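Local coordinates for putative rRNA methylase (Clostridium thermocellum ATCC 27405, PDB 3EEY), which binds S-adenosylmethionine and is probably a methyltransferase, with ribosomal RNA as its putative substrate, at residues Val27-Gly32 and Lys95-Asn100. Residues are numbered along the deposited sequence; the frame is centred on the assembly and turned at random.
Sequences VDATCG and KAVMFN. With SAM (S-adenosylmethionine), chain K.
V27 and V97 are paired in a parallel bridge, CA atoms 4.6 Å apart, with both side chains projecting from the same face of the sheet. V97 CG1, anti to its backbone N (chi1 -168°), reaches V27 CB at 3.8 Å. The same methyl also borders A29 CB. D28 pairs with M98 on the other face, but the M98 side chain runs off to pack on I16 of helix 8-19 and L40 of helix 35-44.

The backbone evidence for parallel pairing is a ladder in which V27 N donates to A96 O, M98 N to V27 O and A29 N to M98 O, each about 2.9 Å long. The bridges end at D28 with M98, though the last of these bonds lies just beyond. The methyl of A29 is a bump seated over one face of the F99 ring, a CH-pi contact with CB 3.7 Å from the ring centroid and 19° off its normal, displaced toward the rim at CE1. One residue on, T30 takes over the ladder with its side chain: N100 N donates to T30 OG1 at 2.8 Å. OG1 reaches N100 because it sits between the backbone N and carbonyl carbon (chi1 46°). T30 CB and CG2 fill the corner between ligand and strand, each 3.6 Å from both SAM O4' and N100 O. An Asx turn shapes this bend, T30 N donating to D28 OD1 from above the carboxylate plane; D28 OD2 is held by T37 OG1.

Strand order 3-2-1-4-5-7-6, with 25-28 and 94-101 adjacent and parallel in the middle, is the class I methyltransferase topology; their C-terminal ends reach SAM. The SAM amino group donates to T30 O at 3.1 Å. N100 O lies 3.4 Å from SAM CE, roughly perpendicular to the SD-CE bond, consistent with a C-H...O contact to a polarised sulfonium methyl. T30 O and N100 O thus line the methionine end of the pocket.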
# COMPACT_ATOMS: atom_id res chain seq x y z
N VAL A 27 -10.15 -3.91 18.34
CA VAL A 27 -10.53 -5.33 18.27
C VAL A 27 -9.47 -6.16 17.54
O VAL A 27 -8.98 -5.77 16.49
CB VAL A 27 -11.91 -5.54 17.54
CG1 VAL A 27 -12.38 -6.97 17.68
CG2 VAL A 27 -12.99 -4.60 18.05
N ASP A 28 -9.10 -7.29 18.14
CA ASP A 28 -8.37 -8.33 17.44
C ASP A 28 -9.41 -9.40 17.12
O ASP A 28 -9.86 -10.12 18.00
CB ASP A 28 -7.24 -8.89 18.31
CG ASP A 28 -6.34 -9.87 17.57
OD1 ASP A 28 -6.66 -10.26 16.43
OD2 ASP A 28 -5.30 -10.26 18.14
N ALA A 29 -9.80 -9.48 15.85
CA ALA A 29 -10.87 -10.38 15.44
C ALA A 29 -10.42 -11.83 15.26
O ALA A 29 -11.26 -12.73 15.13
CB ALA A 29 -11.53 -9.86 14.18
N THR A 30 -9.11 -12.05 15.26
CA THR A 30 -8.54 -13.38 15.04
C THR A 30 -7.35 -13.53 15.98
O THR A 30 -6.21 -13.31 15.58
CB THR A 30 -8.07 -13.57 13.57
OG1 THR A 30 -7.32 -12.43 13.15
CG2 THR A 30 -9.24 -13.75 12.61
N CYS A 31 -7.63 -13.91 17.22
CA CYS A 31 -6.62 -13.95 18.30
C CYS A 31 -5.38 -14.78 18.03
O CYS A 31 -4.27 -14.26 18.17
CB CYS A 31 -7.25 -14.40 19.61
SG CYS A 31 -7.76 -13.01 20.58
N GLY A 32 -5.58 -16.04 17.67
CA GLY A 32 -4.49 -16.98 17.44
C GLY A 32 -3.62 -17.14 18.67
O GLY A 32 -4.12 -17.40 19.77
N LYS A 95 -11.89 2.07 17.19
CA LYS A 95 -10.93 2.77 16.35
C LYS A 95 -10.33 1.86 15.28
O LYS A 95 -10.10 2.30 14.16
CB LYS A 95 -9.82 3.39 17.20
CG LYS A 95 -8.97 4.45 16.50
CD LYS A 95 -9.78 5.71 16.19
CE LYS A 95 -8.88 6.93 16.05
NZ LYS A 95 -8.28 7.33 17.36
N ALA A 96 -10.09 0.60 15.63
CA ALA A 96 -9.42 -0.32 14.73
C ALA A 96 -9.85 -1.76 14.95
O ALA A 96 -10.24 -2.13 16.04
CB ALA A 96 -7.91 -0.19 14.85
N VAL A 97 -9.79 -2.55 13.87
CA VAL A 97 -10.04 -3.99 13.93
C VAL A 97 -8.97 -4.68 13.10
O VAL A 97 -8.68 -4.26 11.99
CB VAL A 97 -11.46 -4.38 13.41
CG1 VAL A 97 -11.79 -5.83 13.76
CG2 VAL A 97 -12.54 -3.49 13.98
N MET A 98 -8.37 -5.73 13.64
CA MET A 98 -7.37 -6.49 12.91
C MET A 98 -7.89 -7.88 12.55
O MET A 98 -8.37 -8.62 13.42
CB MET A 98 -6.04 -6.58 13.69
CG MET A 98 -5.35 -5.24 13.99
SD MET A 98 -3.75 -5.40 14.85
CE MET A 98 -2.60 -5.64 13.53
N PHE A 99 -7.83 -8.22 11.27
CA PHE A 99 -8.12 -9.58 10.79
C PHE A 99 -6.85 -10.21 10.25
O PHE A 99 -6.10 -9.60 9.49
CB PHE A 99 -9.15 -9.55 9.66
CG PHE A 99 -10.55 -9.29 10.12
CD1 PHE A 99 -11.40 -10.35 10.43
CD2 PHE A 99 -11.01 -8.00 10.24
CE1 PHE A 99 -12.69 -10.10 10.84
CE2 PHE A 99 -12.31 -7.74 10.66
CZ PHE A 99 -13.14 -8.79 10.96
N ASN A 100 -6.63 -11.45 10.66
CA ASN A 100 -5.53 -12.24 10.14
C ASN A 100 -6.10 -13.58 9.68
O ASN A 100 -6.41 -14.44 10.50
CB ASN A 100 -4.49 -12.42 11.25
CG ASN A 100 -3.09 -12.52 10.72
OD1 ASN A 100 -2.65 -13.59 10.31
ND2 ASN A 100 -2.36 -11.40 10.73
N SAM K . -3.24 -12.86 14.70
CA SAM K . -2.99 -14.30 15.01
C SAM K . -1.66 -14.51 15.75
O SAM K . -1.10 -15.61 15.79
OXT SAM K . -1.13 -13.57 16.34
CB SAM K . -3.09 -15.14 13.74
CG SAM K . -4.53 -15.54 13.42
SD SAM K . -4.67 -17.17 12.63
CE SAM K . -4.03 -16.79 10.98
C5' SAM K . -6.47 -17.25 12.38
C4' SAM K . -7.19 -17.45 13.72
O4' SAM K . -8.56 -17.13 13.61
C3' SAM K . -7.10 -18.89 14.23
O3' SAM K . -6.63 -18.86 15.55
C2' SAM K . -8.51 -19.42 14.16
O2' SAM K . -8.82 -20.33 15.19
C1' SAM K . -9.32 -18.13 14.28
N9 SAM K . -10.68 -18.22 13.71
C8 SAM K . -11.16 -19.08 12.75
N7 SAM K . -12.47 -18.81 12.55
C5 SAM K . -12.83 -17.80 13.38
C6 SAM K . -14.03 -17.13 13.61
N6 SAM K . -15.14 -17.43 12.94
N1 SAM K . -14.07 -16.13 14.56
C2 SAM K . -12.95 -15.78 15.28
N3 SAM K . -11.77 -16.44 15.05
C4 SAM K . -11.71 -17.43 14.12